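Local coordinates for protein Exo-poly-alpha-D-galacturonosidase (Thermotoga maritima, PDB 3JUR) that probably hydrolyses polygalacturonate, the backbone of pectin, from its chain ends, as a hyperthermoactive exopolygalacturonase of glycoside hydrolase family 28, at residues V224-E230 and M249-R255; L328-R334 and I358-Y362; P24-L30 and Q57-I63. One frame throughout, in Å; residues are numbered along the deposited sequence.

All three contacts pair parallel strands of one long beta-helix, and they follow one another along the chain in the order interaction 3, interaction 1, interaction 2. Interaction 3 (24-30 with 57-63) forms near the N-terminal end of the beta-helix. Interaction 1 (224-230 with 249-255) joins coils further along the same sheet, its centre about 23 Å from that of interaction 3. Interaction 2 (328-334 with 358-362) belongs to another sheet, across the chain's centre: its centre lies about 27 Å from that of interaction 1 and 45 Å from that of interaction 3. Its Lys-329, paired with Asp-261, probably marks the substrate cleft, by analogy with other family 28 enzymes; none of the three touches another.

Interaction 1. Residues V224-E230 and M249-R255; sequences VIIRNIE and MLIEKCR
Strands 224-227 and 249-252 run side by side, 4.8 Å apart and parallel to within 2°, with Val-224 opposite Met-249, Ile-225 opposite Leu-250, Ile-226 opposite Ile-251 and Arg-227 opposite Glu-252. Hydrogen bonds alternate: Leu-250 N to Val-224 O (2.9 Å), Ile-226 N to Leu-250 O (2.9 Å), Glu-252 N to Ile-226 O (3.1 Å) and Asn-228 N to Glu-252 O (3.2 Å). Asn-228 and Lys-253 then both take left-handed helical angles (52/37° and 58/24°), so the two chains bend in step. Pairing resumes with Arg-255 N to Ile-229 O (2.9 Å).

Val-224, Ile-226, Met-249 and Ile-251 share the inner face. The extended Met-249 (t, t, t) lays its flexible chain beside Val-224, CG to CB 4.0 Å, and runs on toward Ile-226, while Ile-241 packs on both Met-249 and Ile-226. Past the bend, the small side chain of Cys-254 fits between Ile-229 and Ile-226, its SG 3.5 Å from Ile-229 CG1 and 4.1 Å from Ile-226 CG2. The other face carries Ile-225, packed by Val-18, beside Leu-250, packed by Leu-284, and then charged pairs. Water 1 bridges Arg-227 NH2 (2.6 Å) and Glu-252 OE2 (2.9 Å); Arg-227 also has salt bridges to Glu-204 and Glu-20, and Glu-252 one to Arg-286. Beyond the bend the methylenes of Glu-230 and Arg-255 lie against each other, CG to CG 3.7 Å.

Aliphatic over aliphatic and acid beside base, in parallel register from coil to coil, are the signature of the right-handed parallel beta-helix of family 28.

Interaction 2. Residues L328-R334 and I358-Y362; sequences LKTNSRR and INLRY
Successive coils of the parallel beta-helix meet here where two strands end and their loops begin. Leu-328 pairs in parallel with Ile-358 (CA-CA 4.7 Å) and Lys-329 with Asn-359 (5.1 Å). Asn-359 N donates to Leu-328 O (2.9 Å) and Thr-330 N to Asn-359 O (3.0 Å). On the inner face Leu-328 CB lies 4.1 Å from Ile-358 CG2, and Val-373 packs on Ile-358, Thr-330 and Leu-360.

Beyond the strands two Asx turns use carboxamides to satisfy backbone amides left over by the turning chain: Asn-359 OD1 accepts from Arg-361 N (2.9 Å) and Asn-331 OD1 from Arg-333 N (3.0 Å). Asparagine suits the second place doubly, since with chi1 p its other end donates across the gap, ND2 to Tyr-362 O at 2.8 Å. Asn-331 O accepts from Arg-334 N (3.1 Å), and Thr-330 O takes Tyr-362 N (3.0 Å). Water 4 bridges the two loops, accepting from Ser-332 N (3.0 Å) and donating to Leu-360 O (2.8 Å).

Tyr-362 (chi1 t) places its ring between Lys-329 and the guanidinium of Arg-334, which is held by Asp-270 and Ser-303 O. Leu-328 and Lys-329 correspond to the last two positions of the family's Arg-Ile-Lys motif, with Leu in place of Ile, so the face bearing Lys-329 probably borders the substrate cleft, as in relatives. Lys-329 NZ forms a salt bridge with Asp-261, while Lys-329 CD is 3.5 Å from Tyr-362 CE1. Water 3 joins their ends, 3.2 Å from Lys-329 NZ and 2.8 Å from Tyr-362 OH.

Interaction 3. Residues P24-L30 and Q57-I63; sequences PDREVNL and QGGGRLI
A beta-alpha-beta unit at the start of the beta-helix brings these segments together: strand 27-29 leads into helix 44-57, and strand 60-64 returns parallel to strand 27-29, the short strand axes 4.8 Å apart and crossing at -17°. Glu-27 stands opposite Arg-61, Val-28 opposite Leu-62 and Asn-29 opposite Ile-63. The backbone is sewn by Arg-61 N to Arg-26 O (2.8 Å), Val-28 N to Arg-61 O (3.0 Å), Ile-63 N to Val-28 O (2.9 Å) and Leu-30 N to Ile-63 O (3.0 Å).

Three glycines make the turn from helix to strand. Gly-58, with positive phi, is the C-prime residue of the Schellman motif ending the helix; Gly-59 and Gly-60 also have positive phi, and a CB on Gly-60 would strike Arg-26 O. Arg-26 reaches over this bare turn, NH1 donating to Gly-59 O (2.8 Å), and Pro-24 CG rests 3.5 Å from Gly-58 O.

Val-28 and Leu-62 face the helix, both touching Leu-54, and Leu-30 CD1 joins Leu-62 CD1 at 4.0 Å. The other face is mixed: Glu-27, Asn-29 and Arg-61 with Ile-63. There the long flexible chain of Arg-61 (chi1 m, chi2 t, chi3 m) makes salt bridges to two acids: a weak hydrogen bond from Arg-61 NH1 to Asp-25 OD1, 3.3 Å, and a short one from Arg-61 NH2 to Glu-27 OE2, 2.6 Å.

Interaction 1. Residues V224-E230 and M249-R255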
loop_
_atom_site.group_PDB
_atom_site.type_symbol
_atom_site.label_atom_id
_atom_site.label_comp_id
_atom_site.label_asym_id
_atom_site.label_seq_id
_atom_site.Cartn_x
_atom_site.Cartn_y
_atom_site.Cartn_z
ATOM N N VAL D 224 38.923 -10.339 18.743
ATOM C CA VAL D 224 39.242 -10.723 17.377
ATOM C C VAL D 224 38.705 -9.664 16.399
ATOM O O VAL D 224 37.536 -9.268 16.479
ATOM C CB VAL D 224 38.667 -12.133 17.045
ATOM C CG1 VAL D 224 39.069 -12.582 15.645
ATOM C CG2 VAL D 224 39.095 -13.166 18.094
ATOM N N ILE D 225 39.574 -9.195 15.505
ATOM C CA ILE D 225 39.198 -8.245 14.458
ATOM C C ILE D 225 39.450 -8.870 13.078
ATOM O O ILE D 225 40.557 -9.319 12.776
ATOM C CB ILE D 225 39.980 -6.904 14.576
ATOM C CG1 ILE D 225 39.660 -6.197 15.894
ATOM C CG2 ILE D 225 39.684 -5.985 13.397
ATOM C CD1 ILE D 225 40.675 -5.106 16.282
ATOM N N ILE D 226 38.407 -8.912 12.258
ATOM C CA ILE D 226 38.547 -9.315 10.863
ATOM C C ILE D 226 37.983 -8.183 10.025
ATOM O O ILE D 226 36.804 -7.825 10.134
ATOM C CB ILE D 226 37.854 -10.653 10.569
ATOM C CG1 ILE D 226 38.433 -11.752 11.464
ATOM C CG2 ILE D 226 38.035 -11.049 9.100
ATOM C CD1 ILE D 226 37.467 -12.872 11.754
ATOM N N ARG D 227 38.840 -7.599 9.201
ATOM C CA ARG D 227 38.507 -6.347 8.553
ATOM C C ARG D 227 39.162 -6.260 7.183
ATOM O O ARG D 227 40.296 -6.703 7.005
ATOM C CB ARG D 227 38.892 -5.188 9.495
ATOM C CG ARG D 227 39.769 -4.104 8.931
ATOM C CD ARG D 227 41.047 -3.943 9.764
ATOM N NE ARG D 227 40.837 -3.308 11.065
ATOM C CZ ARG D 227 41.808 -2.804 11.833
ATOM N NH1 ARG D 227 43.082 -2.843 11.449
ATOM N NH2 ARG D 227 41.501 -2.251 12.993
ATOM N N ASN D 228 38.424 -5.714 6.220
ATOM C CA ASN D 228 38.908 -5.506 4.848
ATOM C C ASN D 228 39.518 -6.738 4.165
ATOM O O ASN D 228 40.484 -6.626 3.408
ATOM C CB ASN D 228 39.852 -4.290 4.770
ATOM C CG ASN D 228 39.154 -2.991 5.138
ATOM O OD1 ASN D 228 39.255 -2.522 6.277
ATOM N ND2 ASN D 228 38.414 -2.418 4.186
ATOM N N ILE D 229 38.935 -7.903 4.426
ATOM C CA ILE D 229 39.322 -9.123 3.724
ATOM C C ILE D 229 38.296 -9.491 2.649
ATOM O O ILE D 229 37.160 -9.010 2.668
ATOM C CB ILE D 229 39.521 -10.326 4.685
ATOM C CG1 ILE D 229 38.191 -10.764 5.300
ATOM C CG2 ILE D 229 40.559 -10.009 5.757
ATOM C CD1 ILE D 229 38.100 -12.236 5.530
ATOM N N GLU D 230 38.710 -10.330 1.705
ATOM C CA GLU D 230 37.780 -10.899 0.752
ATOM C C GLU D 230 37.787 -12.418 0.811
ATOM O O GLU D 230 38.841 -13.041 0.677
ATOM C CB GLU D 230 38.069 -10.432 -0.673
ATOM C CG GLU D 230 37.025 -10.964 -1.661
ATOM C CD GLU D 230 37.278 -10.595 -3.109
ATOM O OE1 GLU D 230 38.207 -9.811 -3.392
ATOM O OE2 GLU D 230 36.519 -11.087 -3.968
ATOM N N MET D 249 34.194 -9.531 19.317
ATOM C CA MET D 249 34.696 -9.677 17.969
ATOM C C MET D 249 34.073 -8.630 17.065
ATOM O O MET D 249 32.883 -8.301 17.200
ATOM C CB MET D 249 34.401 -11.085 17.447
ATOM C CG MET D 249 34.906 -11.368 16.044
ATOM S SD MET D 249 34.898 -13.138 15.710
ATOM C CE MET D 249 35.173 -13.151 13.956
ATOM N N LEU D 250 34.890 -8.112 16.152
ATOM C CA LEU D 250 34.444 -7.182 15.126
ATOM C C LEU D 250 34.742 -7.744 13.747
ATOM O O LEU D 250 35.853 -8.199 13.475
ATOM C CB LEU D 250 35.120 -5.814 15.305
ATOM C CG LEU D 250 34.953 -4.769 14.199
ATOM C CD1 LEU D 250 33.479 -4.347 14.031
ATOM C CD2 LEU D 250 35.849 -3.563 14.478
ATOM N N ILE D 251 33.729 -7.737 12.893
ATOM C CA ILE D 251 33.869 -8.111 11.485
ATOM C C ILE D 251 33.319 -6.929 10.699
ATOM O O ILE D 251 32.124 -6.631 10.778
ATOM C CB ILE D 251 33.056 -9.384 11.118
ATOM C CG1 ILE D 251 33.479 -10.581 11.981
ATOM C CG2 ILE D 251 33.200 -9.692 9.624
ATOM C CD1 ILE D 251 32.486 -11.763 11.977
ATOM N N GLU D 252 34.194 -6.251 9.960
ATOM C CA GLU D 252 33.803 -5.025 9.270
ATOM C C GLU D 252 34.498 -4.860 7.928
ATOM O O GLU D 252 35.617 -5.348 7.733
ATOM C CB GLU D 252 34.033 -3.795 10.171
ATOM C CG GLU D 252 35.499 -3.440 10.450
ATOM C CD GLU D 252 35.661 -2.092 11.155
ATOM O OE1 GLU D 252 34.636 -1.473 11.535
ATOM O OE2 GLU D 252 36.820 -1.642 11.320
ATOM N N LYS D 253 33.817 -4.191 7.000
ATOM C CA LYS D 253 34.385 -3.818 5.697
ATOM C C LYS D 253 34.882 -5.003 4.861
ATOM O O LYS D 253 35.747 -4.838 4.001
ATOM C CB LYS D 253 35.498 -2.769 5.887
ATOM C CG LYS D 253 34.998 -1.341 6.098
ATOM C CD LYS D 253 34.855 -0.621 4.756
ATOM C CE LYS D 253 33.630 0.303 4.726
ATOM N NZ LYS D 253 33.884 1.601 5.417
ATOM N N CYS D 254 34.335 -6.192 5.109
ATOM C CA CYS D 254 34.721 -7.395 4.364
ATOM C C CYS D 254 33.815 -7.660 3.151
ATOM O O CYS D 254 32.660 -7.218 3.114
ATOM C CB CYS D 254 34.737 -8.626 5.283
ATOM S SG CYS D 254 35.859 -8.508 6.713
ATOM N N ARG D 255 34.359 -8.388 2.176
ATOM C CA ARG D 255 33.631 -8.836 0.987
ATOM C C ARG D 255 33.538 -10.366 0.979
ATOM O O ARG D 255 34.545 -11.046 1.206
ATOM C CB ARG D 255 34.327 -8.344 -0.289
ATOM C CG ARG D 255 33.870 -9.056 -1.564
ATOM C CD ARG D 255 32.814 -8.277 -2.336
ATOM N NE ARG D 255 33.435 -7.596 -3.470
ATOM C CZ ARG D 255 33.267 -7.924 -4.748
ATOM N NH1 ARG D 255 32.457 -8.919 -5.099
ATOM N NH2 ARG D 255 33.904 -7.233 -5.687
HETATM O O HOH W 1 38.945 -2.257 13.177
#

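Interaction 2. Residues L328-R334 and I358-Y362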
loop_
_atom_site.group_PDB
_atom_site.type_symbol
_atom_site.label_atom_id
_atom_site.label_comp_id
_atom_site.label_asym_id
_atom_site.label_seq_id
_atom_site.Cartn_x
_atom_site.Cartn_y
_atom_site.Cartn_z
ATOM N N LEU D 328 18.466 -18.133 11.649
ATOM C CA LEU D 328 18.718 -18.820 12.921
ATOM C C LEU D 328 18.319 -20.300 12.804
ATOM O O LEU D 328 17.188 -20.619 12.415
ATOM C CB LEU D 328 17.992 -18.132 14.090
ATOM C CG LEU D 328 18.555 -16.809 14.650
ATOM C CD1 LEU D 328 18.474 -15.657 13.652
ATOM C CD2 LEU D 328 17.853 -16.416 15.934
ATOM N N LYS D 329 19.268 -21.191 13.109
ATOM C CA LYS D 329 19.078 -22.642 12.985
ATOM C C LYS D 329 19.394 -23.343 14.300
ATOM O O LYS D 329 20.442 -23.099 14.902
ATOM C CB LYS D 329 20.033 -23.255 11.951
ATOM C CG LYS D 329 20.278 -22.467 10.699
ATOM C CD LYS D 329 21.185 -23.238 9.746
ATOM C CE LYS D 329 22.661 -22.965 10.023
ATOM N NZ LYS D 329 23.522 -23.481 8.913
ATOM N N THR D 330 18.509 -24.246 14.712
ATOM C CA THR D 330 18.718 -25.079 15.892
ATOM C C THR D 330 17.721 -26.240 15.868
ATOM O O THR D 330 16.874 -26.313 14.974
ATOM C CB THR D 330 18.567 -24.269 17.201
ATOM O OG1 THR D 330 18.909 -25.091 18.328
ATOM C CG2 THR D 330 17.128 -23.737 17.352
ATOM N N ASN D 331 17.836 -27.146 16.835
ATOM C CA ASN D 331 16.857 -28.214 17.035
ATOM C C ASN D 331 16.890 -28.709 18.482
ATOM O O ASN D 331 17.693 -28.220 19.282
ATOM C CB ASN D 331 17.069 -29.366 16.042
ATOM C CG ASN D 331 18.449 -30.009 16.163
ATOM O OD1 ASN D 331 18.996 -30.146 17.259
ATOM N ND2 ASN D 331 19.006 -30.421 15.033
ATOM N N SER D 332 16.033 -29.677 18.817
ATOM C CA SER D 332 15.931 -30.154 20.200
ATOM C C SER D 332 17.035 -31.138 20.647
ATOM O O SER D 332 16.980 -31.661 21.762
ATOM C CB SER D 332 14.525 -30.700 20.501
ATOM O OG SER D 332 14.169 -31.748 19.616
ATOM N N ARG D 333 18.030 -31.386 19.796
ATOM C CA ARG D 333 19.253 -32.069 20.247
ATOM C C ARG D 333 20.256 -31.055 20.808
ATOM O O ARG D 333 21.176 -31.443 21.524
ATOM C CB ARG D 333 19.945 -32.858 19.121
ATOM C CG ARG D 333 19.037 -33.465 18.075
ATOM C CD ARG D 333 18.971 -34.969 18.167
ATOM N NE ARG D 333 20.085 -35.615 17.483
ATOM C CZ ARG D 333 20.003 -36.781 16.842
ATOM N NH1 ARG D 333 18.848 -37.431 16.765
ATOM N NH2 ARG D 333 21.082 -37.290 16.261
ATOM N N ARG D 334 20.075 -29.769 20.478
ATOM C CA ARG D 334 21.093 -28.741 20.724
ATOM C C ARG D 334 21.097 -28.130 22.118
ATOM O O ARG D 334 22.160 -27.794 22.635
ATOM C CB ARG D 334 20.987 -27.595 19.709
ATOM C CG ARG D 334 21.283 -27.954 18.268
ATOM C CD ARG D 334 22.771 -28.170 17.997
ATOM N NE ARG D 334 22.973 -28.331 16.562
ATOM C CZ ARG D 334 22.779 -29.468 15.894
ATOM N NH1 ARG D 334 22.408 -30.578 16.529
ATOM N NH2 ARG D 334 22.962 -29.494 14.581
ATOM N N ILE D 358 13.839 -18.377 10.803
ATOM C CA ILE D 358 14.111 -18.950 12.122
ATOM C C ILE D 358 13.536 -20.354 12.144
ATOM O O ILE D 358 12.331 -20.548 11.937
ATOM C CB ILE D 358 13.549 -18.097 13.284
ATOM C CG1 ILE D 358 14.063 -16.656 13.183
ATOM C CG2 ILE D 358 13.930 -18.721 14.648
ATOM C CD1 ILE D 358 13.513 -15.720 14.249
ATOM N N ASN D 359 14.413 -21.330 12.354
ATOM C CA ASN D 359 14.052 -22.744 12.237
ATOM C C ASN D 359 14.515 -23.553 13.448
ATOM O O ASN D 359 15.727 -23.622 13.736
ATOM C CB ASN D 359 14.646 -23.324 10.946
ATOM C CG ASN D 359 14.212 -24.758 10.687
ATOM O OD1 ASN D 359 13.268 -25.264 11.305
ATOM N ND2 ASN D 359 14.906 -25.424 9.768
ATOM N N LEU D 360 13.558 -24.152 14.160
ATOM C CA LEU D 360 13.894 -24.984 15.316
ATOM C C LEU D 360 13.788 -26.474 14.998
ATOM O O LEU D 360 13.762 -27.305 15.908
ATOM C CB LEU D 360 13.050 -24.621 16.545
ATOM C CG LEU D 360 13.521 -23.468 17.434
ATOM C CD1 LEU D 360 13.479 -22.118 16.714
ATOM C CD2 LEU D 360 12.694 -23.432 18.719
ATOM N N ARG D 361 13.750 -26.797 13.705
ATOM C CA ARG D 361 13.663 -28.182 13.232
ATOM C C ARG D 361 14.827 -28.544 12.309
ATOM O O ARG D 361 14.666 -29.347 11.391
ATOM C CB ARG D 361 12.349 -28.417 12.490
ATOM C CG ARG D 361 11.114 -28.297 13.344
ATOM C CD ARG D 361 9.929 -27.963 12.477
ATOM N NE ARG D 361 8.973 -27.124 13.191
ATOM C CZ ARG D 361 7.834 -26.670 12.676
ATOM N NH1 ARG D 361 7.498 -26.970 11.424
ATOM N NH2 ARG D 361 7.028 -25.918 13.418
ATOM N N TYR D 362 15.988 -27.953 12.560
ATOM C CA TYR D 362 17.177 -28.168 11.743
ATOM C C TYR D 362 17.554 -29.647 11.595
ATOM O O TYR D 362 17.642 -30.370 12.593
ATOM C CB TYR D 362 18.353 -27.391 12.324
ATOM C CG TYR D 362 19.572 -27.435 11.450
ATOM C CD1 TYR D 362 19.642 -26.666 10.287
ATOM C CD2 TYR D 362 20.652 -28.256 11.770
ATOM C CE1 TYR D 362 20.751 -26.710 9.469
ATOM C CE2 TYR D 362 21.776 -28.298 10.956
ATOM C CZ TYR D 362 21.816 -27.517 9.812
ATOM O OH TYR D 362 22.920 -27.547 9.000
HETATM O O HOH W 2 24.910 -25.855 10.982
HETATM O O HOH W 3 22.628 -25.785 6.902
HETATM O O HOH W 4 13.594 -29.882 17.009
#

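Interaction 3. Residues P24-L30 and Q57-I63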
loop_
_atom_site.group_PDB
_atom_site.type_symbol
_atom_site.label_atom_id
_atom_site.label_comp_id
_atom_site.label_asym_id
_atom_site.label_seq_id
_atom_site.Cartn_x
_atom_site.Cartn_y
_atom_site.Cartn_z
ATOM N N PRO D 24 55.584 -6.485 17.926
ATOM C CA PRO D 24 56.926 -5.912 18.069
ATOM C C PRO D 24 57.458 -5.307 16.767
ATOM O O PRO D 24 57.230 -5.858 15.686
ATOM C CB PRO D 24 57.776 -7.120 18.477
ATOM C CG PRO D 24 56.834 -8.015 19.188
ATOM C CD PRO D 24 55.502 -7.842 18.506
ATOM N N ASP D 25 58.155 -4.177 16.881
ATOM C CA ASP D 25 58.741 -3.505 15.723
ATOM C C ASP D 25 60.010 -4.239 15.296
ATOM O O ASP D 25 61.108 -3.957 15.784
ATOM C CB ASP D 25 59.024 -2.029 16.034
ATOM C CG ASP D 25 59.203 -1.186 14.777
ATOM O OD1 ASP D 25 58.458 -1.398 13.796
ATOM O OD2 ASP D 25 60.085 -0.299 14.773
ATOM N N ARG D 26 59.836 -5.188 14.383
ATOM C CA ARG D 26 60.873 -6.141 14.005
ATOM C C ARG D 26 60.312 -6.949 12.841
ATOM O O ARG D 26 59.149 -7.360 12.881
ATOM C CB ARG D 26 61.170 -7.064 15.196
ATOM C CG ARG D 26 62.506 -7.759 15.176
ATOM C CD ARG D 26 62.634 -8.735 16.349
ATOM N NE ARG D 26 62.867 -8.070 17.635
ATOM C CZ ARG D 26 62.038 -8.104 18.680
ATOM N NH1 ARG D 26 60.895 -8.780 18.626
ATOM N NH2 ARG D 26 62.358 -7.462 19.792
ATOM N N GLU D 27 61.117 -7.162 11.801
ATOM C CA GLU D 27 60.660 -7.914 10.627
ATOM C C GLU D 27 61.746 -8.739 9.938
ATOM O O GLU D 27 62.908 -8.337 9.870
ATOM C CB GLU D 27 59.983 -6.987 9.607
ATOM C CG GLU D 27 60.905 -5.954 8.964
ATOM C CD GLU D 27 60.189 -5.036 7.979
ATOM O OE1 GLU D 27 60.819 -4.647 6.974
ATOM O OE2 GLU D 27 59.003 -4.708 8.198
ATOM N N VAL D 28 61.350 -9.903 9.432
ATOM C CA VAL D 28 62.228 -10.709 8.588
ATOM C C VAL D 28 61.492 -11.070 7.288
ATOM O O VAL D 28 60.259 -11.110 7.254
ATOM C CB VAL D 28 62.756 -11.977 9.312
ATOM C CG1 VAL D 28 64.102 -12.377 8.737
ATOM C CG2 VAL D 28 62.924 -11.732 10.804
ATOM N N ASN D 29 62.257 -11.297 6.222
ATOM C CA ASN D 29 61.718 -11.627 4.906
ATOM C C ASN D 29 61.846 -13.124 4.620
ATOM O O ASN D 29 62.903 -13.721 4.852
ATOM C CB ASN D 29 62.448 -10.813 3.830
ATOM C CG ASN D 29 61.713 -10.794 2.500
ATOM O OD1 ASN D 29 61.420 -11.841 1.916
ATOM N ND2 ASN D 29 61.433 -9.591 2.001
ATOM N N LEU D 30 60.770 -13.714 4.099
ATOM C CA LEU D 30 60.710 -15.154 3.825
ATOM C C LEU D 30 61.784 -15.656 2.852
ATOM O O LEU D 30 62.209 -16.810 2.939
ATOM C CB LEU D 30 59.317 -15.555 3.319
ATOM C CG LEU D 30 59.046 -17.060 3.241
ATOM C CD1 LEU D 30 58.927 -17.672 4.634
ATOM C CD2 LEU D 30 57.814 -17.368 2.412
ATOM N N GLN D 57 63.374 -13.848 19.050
ATOM C CA GLN D 57 63.624 -12.455 19.423
ATOM C C GLN D 57 62.466 -11.825 20.212
ATOM O O GLN D 57 62.634 -10.766 20.822
ATOM C CB GLN D 57 63.931 -11.629 18.172
ATOM C CG GLN D 57 65.252 -11.987 17.492
ATOM C CD GLN D 57 65.356 -11.427 16.085
ATOM O OE1 GLN D 57 66.044 -10.435 15.852
ATOM N NE2 GLN D 57 64.659 -12.052 15.140
ATOM N N GLY D 58 61.299 -12.472 20.191
ATOM C CA GLY D 58 60.124 -11.996 20.927
ATOM C C GLY D 58 58.943 -11.621 20.046
ATOM O O GLY D 58 57.971 -11.025 20.518
ATOM N N GLY D 59 59.027 -11.974 18.765
ATOM C CA GLY D 59 57.952 -11.705 17.817
ATOM C C GLY D 59 58.288 -10.660 16.771
ATOM O O GLY D 59 59.396 -10.126 16.736
ATOM N N GLY D 60 57.318 -10.373 15.911
ATOM C CA GLY D 60 57.494 -9.402 14.839
ATOM C C GLY D 60 56.730 -9.781 13.589
ATOM O O GLY D 60 55.815 -10.607 13.645
ATOM N N ARG D 61 57.121 -9.178 12.464
ATOM C CA ARG D 61 56.446 -9.352 11.178
ATOM C C ARG D 61 57.223 -10.278 10.242
ATOM O O ARG D 61 58.435 -10.127 10.067
ATOM C CB ARG D 61 56.205 -7.992 10.491
ATOM C CG ARG D 61 55.489 -6.934 11.365
ATOM C CD ARG D 61 55.207 -5.607 10.626
ATOM N NE ARG D 61 56.429 -4.924 10.183
ATOM C CZ ARG D 61 57.110 -4.022 10.894
ATOM N NH1 ARG D 61 56.714 -3.661 12.110
ATOM N NH2 ARG D 61 58.198 -3.471 10.378
ATOM N N LEU D 62 56.516 -11.240 9.653
ATOM C CA LEU D 62 57.074 -12.097 8.608
ATOM C C LEU D 62 56.550 -11.607 7.260
ATOM O O LEU D 62 55.352 -11.679 6.986
ATOM C CB LEU D 62 56.707 -13.576 8.847
ATOM C CG LEU D 62 56.956 -14.637 7.756
ATOM C CD1 LEU D 62 58.378 -14.593 7.200
ATOM C CD2 LEU D 62 56.632 -16.037 8.254
ATOM N N ILE D 63 57.454 -11.102 6.427
ATOM C CA ILE D 63 57.070 -10.559 5.129
ATOM C C ILE D 63 57.118 -11.637 4.045
ATOM O O ILE D 63 58.165 -12.237 3.792
ATOM C CB ILE D 63 57.929 -9.318 4.745
ATOM C CG1 ILE D 63 57.633 -8.152 5.701
ATOM C CG2 ILE D 63 57.673 -8.893 3.293
ATOM C CD1 ILE D 63 58.725 -7.104 5.758
#